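Local coordinates for protein oxidoreductase (PDB 3HJ9) that binds flavin mononucleotide and is probably an FMN-dependent oxidoreductase of the nitroreductase family, at residues 15-20 against 194-199; 29-34 against 105-110; 63-68 against 96-101. All blocks are in the same frame, centred on the assembly; numbering follows the deposited sequence. Where two conformers were deposited one is given.

Contact 1. Residues 15-20 against 194-199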
loop_
_atom_site.group_PDB
_atom_site.type_symbol
_atom_site.label_atom_id
_atom_site.label_comp_id
_atom_site.label_asym_id
_atom_site.label_seq_id
_atom_site.Cartn_x
_atom_site.Cartn_y
_atom_site.Cartn_z
ATOM N N GLY A 15 -20.453 18.246 14.243
ATOM C CA GLY A 15 -20.190 19.116 15.389
ATOM C C GLY A 15 -19.019 18.868 16.317
ATOM O O GLY A 15 -18.744 19.729 17.135
ATOM N N LEU A 16 -18.337 17.726 16.217
ATOM C CA LEU A 16 -17.185 17.436 17.105
ATOM C C LEU A 16 -16.044 18.454 16.958
ATOM O O LEU A 16 -15.707 18.864 15.847
ATOM C CB LEU A 16 -16.623 16.000 16.931
ATOM C CG LEU A 16 -16.920 14.949 18.014
ATOM C CD1 LEU A 16 -18.398 14.781 18.290
ATOM C CD2 LEU A 16 -16.242 13.609 17.641
ATOM N N LEU A 17 -15.506 18.900 18.085
ATOM C CA LEU A 17 -14.357 19.787 18.095
ATOM C C LEU A 17 -13.167 18.994 18.592
ATOM O O LEU A 17 -13.330 17.887 19.111
ATOM C CB LEU A 17 -14.600 21.006 18.969
ATOM C CG LEU A 17 -15.637 21.975 18.393
ATOM C CD1 LEU A 17 -15.935 23.088 19.400
ATOM C CD2 LEU A 17 -15.186 22.549 17.013
ATOM N N PRO A 18 -11.952 19.523 18.384
ATOM C CA PRO A 18 -10.813 18.822 18.959
ATOM C C PRO A 18 -10.890 18.861 20.486
ATOM O O PRO A 18 -11.277 19.883 21.050
ATOM C CB PRO A 18 -9.629 19.651 18.460
ATOM C CG PRO A 18 -10.136 20.224 17.162
ATOM C CD PRO A 18 -11.504 20.648 17.541
ATOM N N ARG A 19 -10.559 17.743 21.125
ATOM C CA ARG A 19 -10.539 17.673 22.575
ATOM C C ARG A 19 -9.232 18.326 23.080
ATOM O O ARG A 19 -8.220 18.395 22.316
ATOM C CB ARG A 19 -10.628 16.236 23.068
ATOM C CG ARG A 19 -11.985 15.589 22.839
ATOM C CD ARG A 19 -11.989 14.169 23.363
ATOM N NE ARG A 19 -11.057 13.349 22.591
ATOM C CZ ARG A 19 -11.274 12.885 21.364
ATOM N NH1 ARG A 19 -12.427 13.111 20.722
ATOM N NH2 ARG A 19 -10.327 12.171 20.757
ATOM N N PRO A 20 -9.235 18.797 24.332
ATOM C CA PRO A 20 -8.028 19.361 24.908
ATOM C C PRO A 20 -6.918 18.302 25.024
ATOM O O PRO A 20 -7.207 17.111 25.264
ATOM C CB PRO A 20 -8.470 19.827 26.295
ATOM C CG PRO A 20 -9.897 19.621 26.395
ATOM C CD PRO A 20 -10.379 18.839 25.273
ATOM N N ALA A 194 -8.764 18.521 7.661
ATOM C CA ALA A 194 -7.662 19.441 7.296
ATOM C C ALA A 194 -7.718 20.707 8.181
ATOM O O ALA A 194 -6.701 21.151 8.698
ATOM C CB ALA A 194 -7.698 19.808 5.819
ATOM N N GLU A 195 -8.918 21.245 8.368
ATOM C CA GLU A 195 -9.158 22.399 9.261
ATOM C C GLU A 195 -8.764 22.090 10.723
ATOM O O GLU A 195 -8.075 22.888 11.361
ATOM C CB GLU A 195 -10.637 22.834 9.171
ATOM C CG GLU A 195 -11.174 23.752 10.285
ATOM C CD GLU A 195 -10.451 25.060 10.389
ATOM O OE1 GLU A 195 -9.861 25.486 9.366
ATOM O OE2 GLU A 195 -10.507 25.706 11.473
ATOM N N HIS A 196 -9.202 20.949 11.247
ATOM C CA HIS A 196 -8.855 20.552 12.626
ATOM C C HIS A 196 -7.360 20.396 12.811
ATOM O O HIS A 196 -6.832 20.786 13.852
ATOM C CB HIS A 196 -9.586 19.280 13.082
ATOM C CG HIS A 196 -11.063 19.466 13.237
ATOM N ND1 HIS A 196 -11.604 20.514 13.934
ATOM C CD2 HIS A 196 -12.108 18.725 12.802
ATOM C CE1 HIS A 196 -12.924 20.427 13.907
ATOM N NE2 HIS A 196 -13.253 19.344 13.231
HETATM N N MSE A 197 -6.687 19.889 11.776
HETATM C CA MSE A 197 -5.253 19.681 11.781
HETATM C C MSE A 197 -4.390 20.934 11.484
HETATM O O MSE A 197 -3.158 20.818 11.534
HETATM C CB MSE A 197 -4.885 18.568 10.787
HETATM C CG MSE A 197 -5.416 17.192 11.183
HETATM SE SE MSE A 197 -5.063 15.949 9.736
HETATM C CE MSE A 197 -3.144 15.699 9.936
ATOM N N SER A 198 -5.028 22.082 11.162
ATOM C CA SER A 198 -4.352 23.352 10.817
ATOM C C SER A 198 -3.384 23.155 9.617
ATOM O O SER A 198 -2.285 23.695 9.600
ATOM C CB SER A 198 -3.628 23.936 12.042
ATOM O OG SER A 198 -4.509 24.056 13.189
ATOM N N LEU A 199 -3.799 22.341 8.646
ATOM C CA LEU A 199 -2.972 22.047 7.458
ATOM C C LEU A 199 -2.988 23.243 6.524
ATOM O O LEU A 199 -3.911 24.049 6.561
ATOM C CB LEU A 199 -3.498 20.828 6.687
ATOM C CG LEU A 199 -3.473 19.453 7.318
ATOM C CD1 LEU A 199 -4.056 18.389 6.382
ATOM C CD2 LEU A 199 -2.065 19.070 7.793
HETATM O O HOH W 1 -16.024 18.645 13.182
#
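His196, at the C-terminal end of helix 190-196, presses its imidazole against Pro18, in the N-terminal loop that leads into the short, weakly bonded strand 19-20. The helix finishes in a Schellman motif: Ser198 takes a positive phi, and two backbone bonds, Ser198 N to Glu195 O and Leu199 N to Ala194 O, run back into the last turn. His196 sits in that turn and is the buried partner; its backbone O is also held by Arg118, and Met125 touches its side chain. A chi1 of -67° places CG beside the backbone N and opposite the carbonyl carbon, carrying the imidazole out to the loop.

Pro18 meets the ring obliquely, the two side chains crossing at about a right angle. Its CG lies 3.6 Å from His196 ND1, and its CD reaches the same nitrogen at a like distance. Proline suits this place because its rigid ring offers a compact apolar surface while its backbone stays extended, without spending an N-H that would need a partner. Leu17 adds a looser touch through CD2, 4.4 Å from His196 CE1.

Leu16 contributes mainly through its main chain. The carbonyl O stands 3.6 Å from His196 NE2, too far for a direct bond, and a water bridges the two. Histidine serves well here, since its ring can pack against proline carbons while NE2 meets a water at the edge. The water lies in the imidazole plane, 2.9 Å from His196 NE2, and donates a hydrogen bond of 2.7 Å to Leu16 O.

Contact 2. Residues 29-34 against 105-110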
loop_
_atom_site.group_PDB
_atom_site.type_symbol
_atom_site.label_atom_id
_atom_site.label_comp_id
_atom_site.label_asym_id
_atom_site.label_seq_id
_atom_site.Cartn_x
_atom_site.Cartn_y
_atom_site.Cartn_z
ATOM N N ILE A 29 9.233 15.472 20.069
ATOM C CA ILE A 29 9.414 14.188 20.744
ATOM C C ILE A 29 10.504 13.450 19.940
ATOM O O ILE A 29 10.315 13.196 18.752
ATOM C CB ILE A 29 8.140 13.338 20.830
ATOM C CG1 ILE A 29 7.035 14.079 21.594
ATOM C CG2 ILE A 29 8.441 12.010 21.546
ATOM C CD1 ILE A 29 5.695 13.367 21.587
ATOM N N THR A 30 11.657 13.197 20.579
ATOM C CA THR A 30 12.751 12.455 19.943
ATOM C C THR A 30 12.420 10.973 20.100
ATOM O O THR A 30 11.914 10.540 21.139
ATOM C CB THR A 30 14.118 12.788 20.549
ATOM O OG1 THR A 30 14.046 12.640 21.969
ATOM C CG2 THR A 30 14.518 14.226 20.210
ATOM N N LEU A 31 12.673 10.206 19.061
ATOM C CA LEU A 31 12.372 8.783 19.032
ATOM C C LEU A 31 13.680 7.987 19.041
ATOM O O LEU A 31 14.662 8.413 18.420
ATOM C CB LEU A 31 11.599 8.469 17.759
ATOM C CG LEU A 31 10.266 9.189 17.558
ATOM C CD1 LEU A 31 9.812 9.033 16.138
ATOM C CD2 LEU A 31 9.194 8.650 18.548
ATOM N N PRO A 32 13.694 6.811 19.709
ATOM C CA PRO A 32 14.922 6.004 19.709
ATOM C C PRO A 32 15.167 5.361 18.354
ATOM O O PRO A 32 14.226 5.241 17.541
ATOM C CB PRO A 32 14.644 4.957 20.797
ATOM C CG PRO A 32 13.178 4.813 20.789
ATOM C CD PRO A 32 12.657 6.191 20.557
ATOM N N GLU A 33 16.420 4.988 18.096
ATOM C CA GLU A 33 16.781 4.367 16.815
ATOM C C GLU A 33 16.012 3.075 16.611
ATOM O O GLU A 33 15.943 2.281 17.526
ATOM C CB GLU A 33 18.283 4.038 16.701
ATOM C CG GLU A 33 19.128 5.221 16.361
ATOM C CD GLU A 33 20.522 4.836 15.885
ATOM O OE1 GLU A 33 21.262 4.170 16.672
ATOM O OE2 GLU A 33 20.866 5.226 14.724
ATOM N N PRO A 34 15.439 2.861 15.417
ATOM C CA PRO A 34 14.712 1.614 15.173
ATOM C C PRO A 34 15.644 0.371 15.018
ATOM O O PRO A 34 16.794 0.535 14.586
ATOM C CB PRO A 34 13.948 1.924 13.879
ATOM C CG PRO A 34 14.824 2.868 13.154
ATOM C CD PRO A 34 15.506 3.703 14.209
ATOM N N TYR A 105 1.076 15.547 15.928
ATOM C CA TYR A 105 2.463 15.695 15.504
ATOM C C TYR A 105 2.684 15.313 14.064
ATOM O O TYR A 105 1.942 14.501 13.547
ATOM C CB TYR A 105 3.375 14.806 16.371
ATOM C CG TYR A 105 3.496 15.288 17.789
ATOM C CD1 TYR A 105 2.497 15.010 18.725
ATOM C CD2 TYR A 105 4.585 16.056 18.193
ATOM C CE1 TYR A 105 2.589 15.497 20.059
ATOM C CE2 TYR A 105 4.695 16.530 19.517
ATOM C CZ TYR A 105 3.714 16.253 20.434
ATOM O OH TYR A 105 3.847 16.742 21.704
ATOM N N ARG A 106 3.712 15.899 13.442
ATOM C CA ARG A 106 4.165 15.506 12.116
ATOM C C ARG A 106 5.478 14.732 12.324
ATOM O O ARG A 106 6.397 15.202 13.016
ATOM C CB ARG A 106 4.411 16.689 11.179
ATOM C CG ARG A 106 4.663 16.256 9.723
ATOM C CD ARG A 106 4.818 17.429 8.807
ATOM N NE ARG A 106 5.981 18.230 9.168
ATOM C CZ ARG A 106 6.244 19.470 8.728
ATOM N NH1 ARG A 106 5.442 20.106 7.863
ATOM N NH2 ARG A 106 7.349 20.087 9.156
ATOM N N TYR A 107 5.543 13.547 11.720
ATOM C CA TYR A 107 6.739 12.727 11.737
ATOM C C TYR A 107 7.728 13.263 10.706
ATOM O O TYR A 107 7.379 13.419 9.549
ATOM C CB TYR A 107 6.402 11.270 11.431
ATOM C CG TYR A 107 7.612 10.397 11.324
ATOM C CD1 TYR A 107 8.417 10.153 12.435
ATOM C CD2 TYR A 107 7.955 9.773 10.114
ATOM C CE1 TYR A 107 9.564 9.319 12.337
ATOM C CE2 TYR A 107 9.079 8.924 10.023
ATOM C CZ TYR A 107 9.880 8.715 11.135
ATOM O OH TYR A 107 10.985 7.909 11.043
ATOM N N ASP A 108 8.952 13.528 11.149
ATOM C CA ASP A 108 10.049 13.986 10.310
ATOM C C ASP A 108 10.949 12.745 10.113
ATOM O O ASP A 108 11.663 12.362 11.041
ATOM C CB ASP A 108 10.794 15.118 11.017
ATOM C CG ASP A 108 12.001 15.604 10.267
ATOM O OD1 ASP A 108 12.360 15.110 9.181
ATOM O OD2 ASP A 108 12.633 16.515 10.808
ATOM N N PRO A 109 10.947 12.144 8.906
ATOM C CA PRO A 109 11.796 10.945 8.684
ATOM C C PRO A 109 13.294 11.137 8.732
ATOM O O PRO A 109 13.972 10.277 9.262
ATOM C CB PRO A 109 11.400 10.506 7.285
ATOM C CG PRO A 109 10.032 11.020 7.111
ATOM C CD PRO A 109 10.073 12.365 7.738
ATOM N N VAL A 110 13.795 12.256 8.208
ATOM C CA VAL A 110 15.228 12.521 8.150
ATOM C C VAL A 110 15.856 12.602 9.557
ATOM O O VAL A 110 16.975 12.140 9.737
ATOM C CB VAL A 110 15.538 13.789 7.277
ATOM C CG1 VAL A 110 17.018 14.204 7.381
ATOM C CG2 VAL A 110 15.091 13.540 5.818
#
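Ile29 lays the end of its side chain over one face of the Tyr105 ring; two residues on, just past the end of strand 28-30, Leu31 comes to the edge of Tyr107, likewise two residues after Tyr105. The two tyrosines are thus met in different ways. At Tyr105 the approach is a CH-pi contact: Ile29 CD1 is 4.0 Å from the ring centroid, only 24° off the ring normal, and displaced toward the rim so that its nearest ring atom is Tyr105 CZ at 3.7 Å. The side chains cross at about a right angle. In Ile29, chi1 sets CG1 beside the backbone N and near Tyr105 CE2, and chi2 of 174° carries CD1 on over the ring.

Leu31 CD1 lies near the plane of the other ring, 3.8 Å from Tyr107 CE1, and the two side chains meet at a slant. Tyr107 has CG opposite its backbone N, chi1 175°, which swings the ring toward Leu31 although its CB sets off to the side.

The contact joins edge strand 28-30 and the loop after it to strand 103-108 across strand 113-116, in the antiparallel sheet of the nitroreductase-family domain. Leu114 of the intervening strand touches Ile29, Tyr105 and Tyr107, and helix 62-73 packs on Tyr107 through Leu69 and Ala73.

Branched aliphatic residues fill space beside rings, while tyrosine can bury its ring and still satisfy its hydroxyl: Tyr105 OH bonds to Glu26 O and Tyr107 OH to His112 ND1. The contact itself is therefore apolar, resting on dispersion and a CH-pi contact, with the phenols' polarity met by residues beyond it.

Contact 3. Residues 63-68 against 96-101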
loop_
_atom_site.group_PDB
_atom_site.type_symbol
_atom_site.label_atom_id
_atom_site.label_comp_id
_atom_site.label_asym_id
_atom_site.label_seq_id
_atom_site.Cartn_x
_atom_site.Cartn_y
_atom_site.Cartn_z
ATOM N N LYS A 63 9.424 2.806 22.124
ATOM C CA LYS A 63 10.084 1.898 21.162
ATOM C C LYS A 63 9.139 1.491 20.031
ATOM O O LYS A 63 9.544 1.469 18.873
ATOM C CB LYS A 63 10.621 0.629 21.857
ATOM C CG LYS A 63 11.468 -0.345 20.956
ATOM C CD LYS A 63 11.919 -1.595 21.753
ATOM C CE LYS A 63 12.712 -2.626 20.924
ATOM N NZ LYS A 63 11.981 -3.138 19.729
ATOM N N GLN A 64 7.892 1.165 20.377
ATOM C CA GLN A 64 6.899 0.769 19.400
ATOM C C GLN A 64 6.433 1.948 18.569
ATOM O O GLN A 64 6.290 1.800 17.362
ATOM C CB GLN A 64 5.710 0.039 20.007
ATOM C CG GLN A 64 6.013 -1.394 20.416
ATOM C CD GLN A 64 4.761 -2.173 20.807
ATOM O OE1 GLN A 64 3.702 -1.588 21.071
ATOM N NE2 GLN A 64 4.885 -3.504 20.867
ATOM N N LEU A 65 6.190 3.108 19.192
ATOM C CA LEU A 65 5.825 4.301 18.399
ATOM C C LEU A 65 6.908 4.588 17.345
ATOM O O LEU A 65 6.608 4.848 16.180
ATOM C CB LEU A 65 5.636 5.509 19.298
ATOM C CG LEU A 65 5.198 6.839 18.679
ATOM C CD1 LEU A 65 3.892 6.691 17.880
ATOM C CD2 LEU A 65 5.092 7.889 19.820
ATOM N N SER A 66 8.162 4.482 17.766
ATOM C CA SER A 66 9.315 4.714 16.897
ATOM C C SER A 66 9.366 3.773 15.711
ATOM O O SER A 66 9.478 4.219 14.569
ATOM C CB SER A 66 10.607 4.586 17.703
ATOM O OG SER A 66 11.753 4.583 16.871
ATOM N N GLU A 67 9.298 2.474 15.991
ATOM C CA GLU A 67 9.354 1.456 14.943
ATOM C C GLU A 67 8.172 1.523 13.950
ATOM O O GLU A 67 8.369 1.359 12.762
ATOM C CB GLU A 67 9.541 0.059 15.551
ATOM C CG GLU A 67 10.898 -0.108 16.230
ATOM C CD GLU A 67 11.105 -1.461 16.859
ATOM O OE1 GLU A 67 10.109 -2.183 17.095
ATOM O OE2 GLU A 67 12.279 -1.811 17.109
ATOM N N LEU A 68 6.984 1.820 14.453
ATOM C CA LEU A 68 5.757 1.998 13.648
ATOM C C LEU A 68 5.927 3.142 12.650
ATOM O O LEU A 68 5.660 2.981 11.421
ATOM C CB LEU A 68 4.559 2.334 14.571
ATOM C CG LEU A 68 3.230 2.765 13.940
ATOM C CD1 LEU A 68 2.635 1.610 13.081
ATOM C CD2 LEU A 68 2.252 3.270 15.031
ATOM N N VAL A 96 3.349 11.946 7.234
ATOM C CA VAL A 96 2.626 11.194 8.207
ATOM C C VAL A 96 2.493 12.028 9.457
ATOM O O VAL A 96 3.479 12.479 10.022
ATOM C CB VAL A 96 3.294 9.847 8.504
ATOM C CG1 VAL A 96 2.527 9.147 9.609
ATOM C CG2 VAL A 96 3.318 9.006 7.250
ATOM N N TYR A 97 1.254 12.188 9.893
ATOM C CA TYR A 97 0.910 12.894 11.105
ATOM C C TYR A 97 0.454 11.860 12.096
ATOM O O TYR A 97 -0.072 10.818 11.702
ATOM C CB TYR A 97 -0.201 13.917 10.854
ATOM C CG TYR A 97 0.275 15.162 10.145
ATOM C CD1 TYR A 97 0.498 15.154 8.766
ATOM C CD2 TYR A 97 0.503 16.350 10.844
ATOM C CE1 TYR A 97 0.920 16.292 8.094
ATOM C CE2 TYR A 97 0.929 17.488 10.195
ATOM C CZ TYR A 97 1.170 17.452 8.815
ATOM O OH TYR A 97 1.606 18.580 8.182
ATOM N N VAL A 98 0.611 12.169 13.377
ATOM C CA VAL A 98 0.214 11.257 14.453
ATOM C C VAL A 98 -0.654 12.011 15.457
ATOM O O VAL A 98 -0.183 12.995 16.039
ATOM C CB VAL A 98 1.461 10.675 15.229
ATOM C CG1 VAL A 98 1.050 9.498 16.064
ATOM C CG2 VAL A 98 2.584 10.273 14.289
ATOM N N ALA A 99 -1.901 11.563 15.661
ATOM C CA ALA A 99 -2.783 12.160 16.680
ATOM C C ALA A 99 -2.578 11.362 17.949
ATOM O O ALA A 99 -2.938 10.178 17.990
ATOM C CB ALA A 99 -4.251 12.146 16.255
ATOM N N LEU A 100 -1.926 11.977 18.943
ATOM C CA LEU A 100 -1.751 11.395 20.266
ATOM C C LEU A 100 -2.640 12.177 21.238
ATOM O O LEU A 100 -3.074 13.305 20.919
ATOM C CB LEU A 100 -0.307 11.510 20.725
ATOM C CG LEU A 100 0.704 10.654 19.961
ATOM C CD1 LEU A 100 2.120 11.209 20.200
ATOM C CD2 LEU A 100 0.570 9.148 20.332
ATOM N N PRO A 101 -2.899 11.614 22.435
ATOM C CA PRO A 101 -3.672 12.400 23.429
ATOM C C PRO A 101 -2.996 13.738 23.817
ATOM O O PRO A 101 -3.689 14.709 24.102
ATOM C CB PRO A 101 -3.765 11.469 24.645
ATOM C CG PRO A 101 -3.512 10.091 24.152
ATOM C CD PRO A 101 -2.628 10.240 22.900
#
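Helix 62-73 lies over strand 94-100 with the backbones well separated, the closest CA atoms, those of Leu65 and Val98, being 9.8 Å apart. Such a gap is bridged by side chains alone, and Leu65 does the bridging. Its two methyls divide the work: CD1 stands 4.4 Å from Val98 CG1, and CD2 stands 4.5 Å from Leu100 CD1. Leu65 has CG opposite its backbone N, chi1 -178°, which extends the side chain toward the sheet and lets its fork reach both strand residues.

Val98 and Leu100 are two apart on the strand, so both point to the helix. Valine, branched at CB, fits an extended backbone and gives a short, broad surface; leucine at 100 is longer and reaches out to the second methyl of Leu65. The distances are loose, and neighbours share the work: Leu137 also packs on Leu65, Leu139 on Val98 and Tyr105 on Leu100. Almost a turn further on, Leu68 also heads toward the strand but packs on Ala171 and Tyr174 of helix 156-177.

Polar residues occupy other sides of the helix. Lys63 NZ forms a salt bridge of 3.0 Å with Glu67 OE2, one turn on, approaching from above the carboxylate plane. Glu67 OE1 is hydrogen-bonded to Tyr174 OH, and Glu67 also packs against Met43 of the second subunit.

The pattern is an apolar helix-on-sheet layer in which alternate strand residues face the helix. It belongs to the alpha+beta core of the nitroreductase fold, an antiparallel sheet with helices packed on it, and here it lies away from the FMN site.

How the contacts relate
From the N terminus the chain enters contact 1 at residues 15-20, passes strand 28-30, which opens contact 2, and reaches helix 62-73, which opens contact 3. The loops then close in reverse: strand 94-100 closes contact 3, the next strand, 103-108, closes contact 2, and the end of helix 190-196 closes contact 1 much later. The three loops are nested without crossing. Contacts 2 and 3, with centres about 8 Å apart, bring edge strand 28-30 and helix 62-73 onto neighbouring strands of the same sheet. Contact 1 ties the N-terminal loop to the end of helix 190-196, and meets contact 3 where Met197 and Leu199 pack on Tyr97.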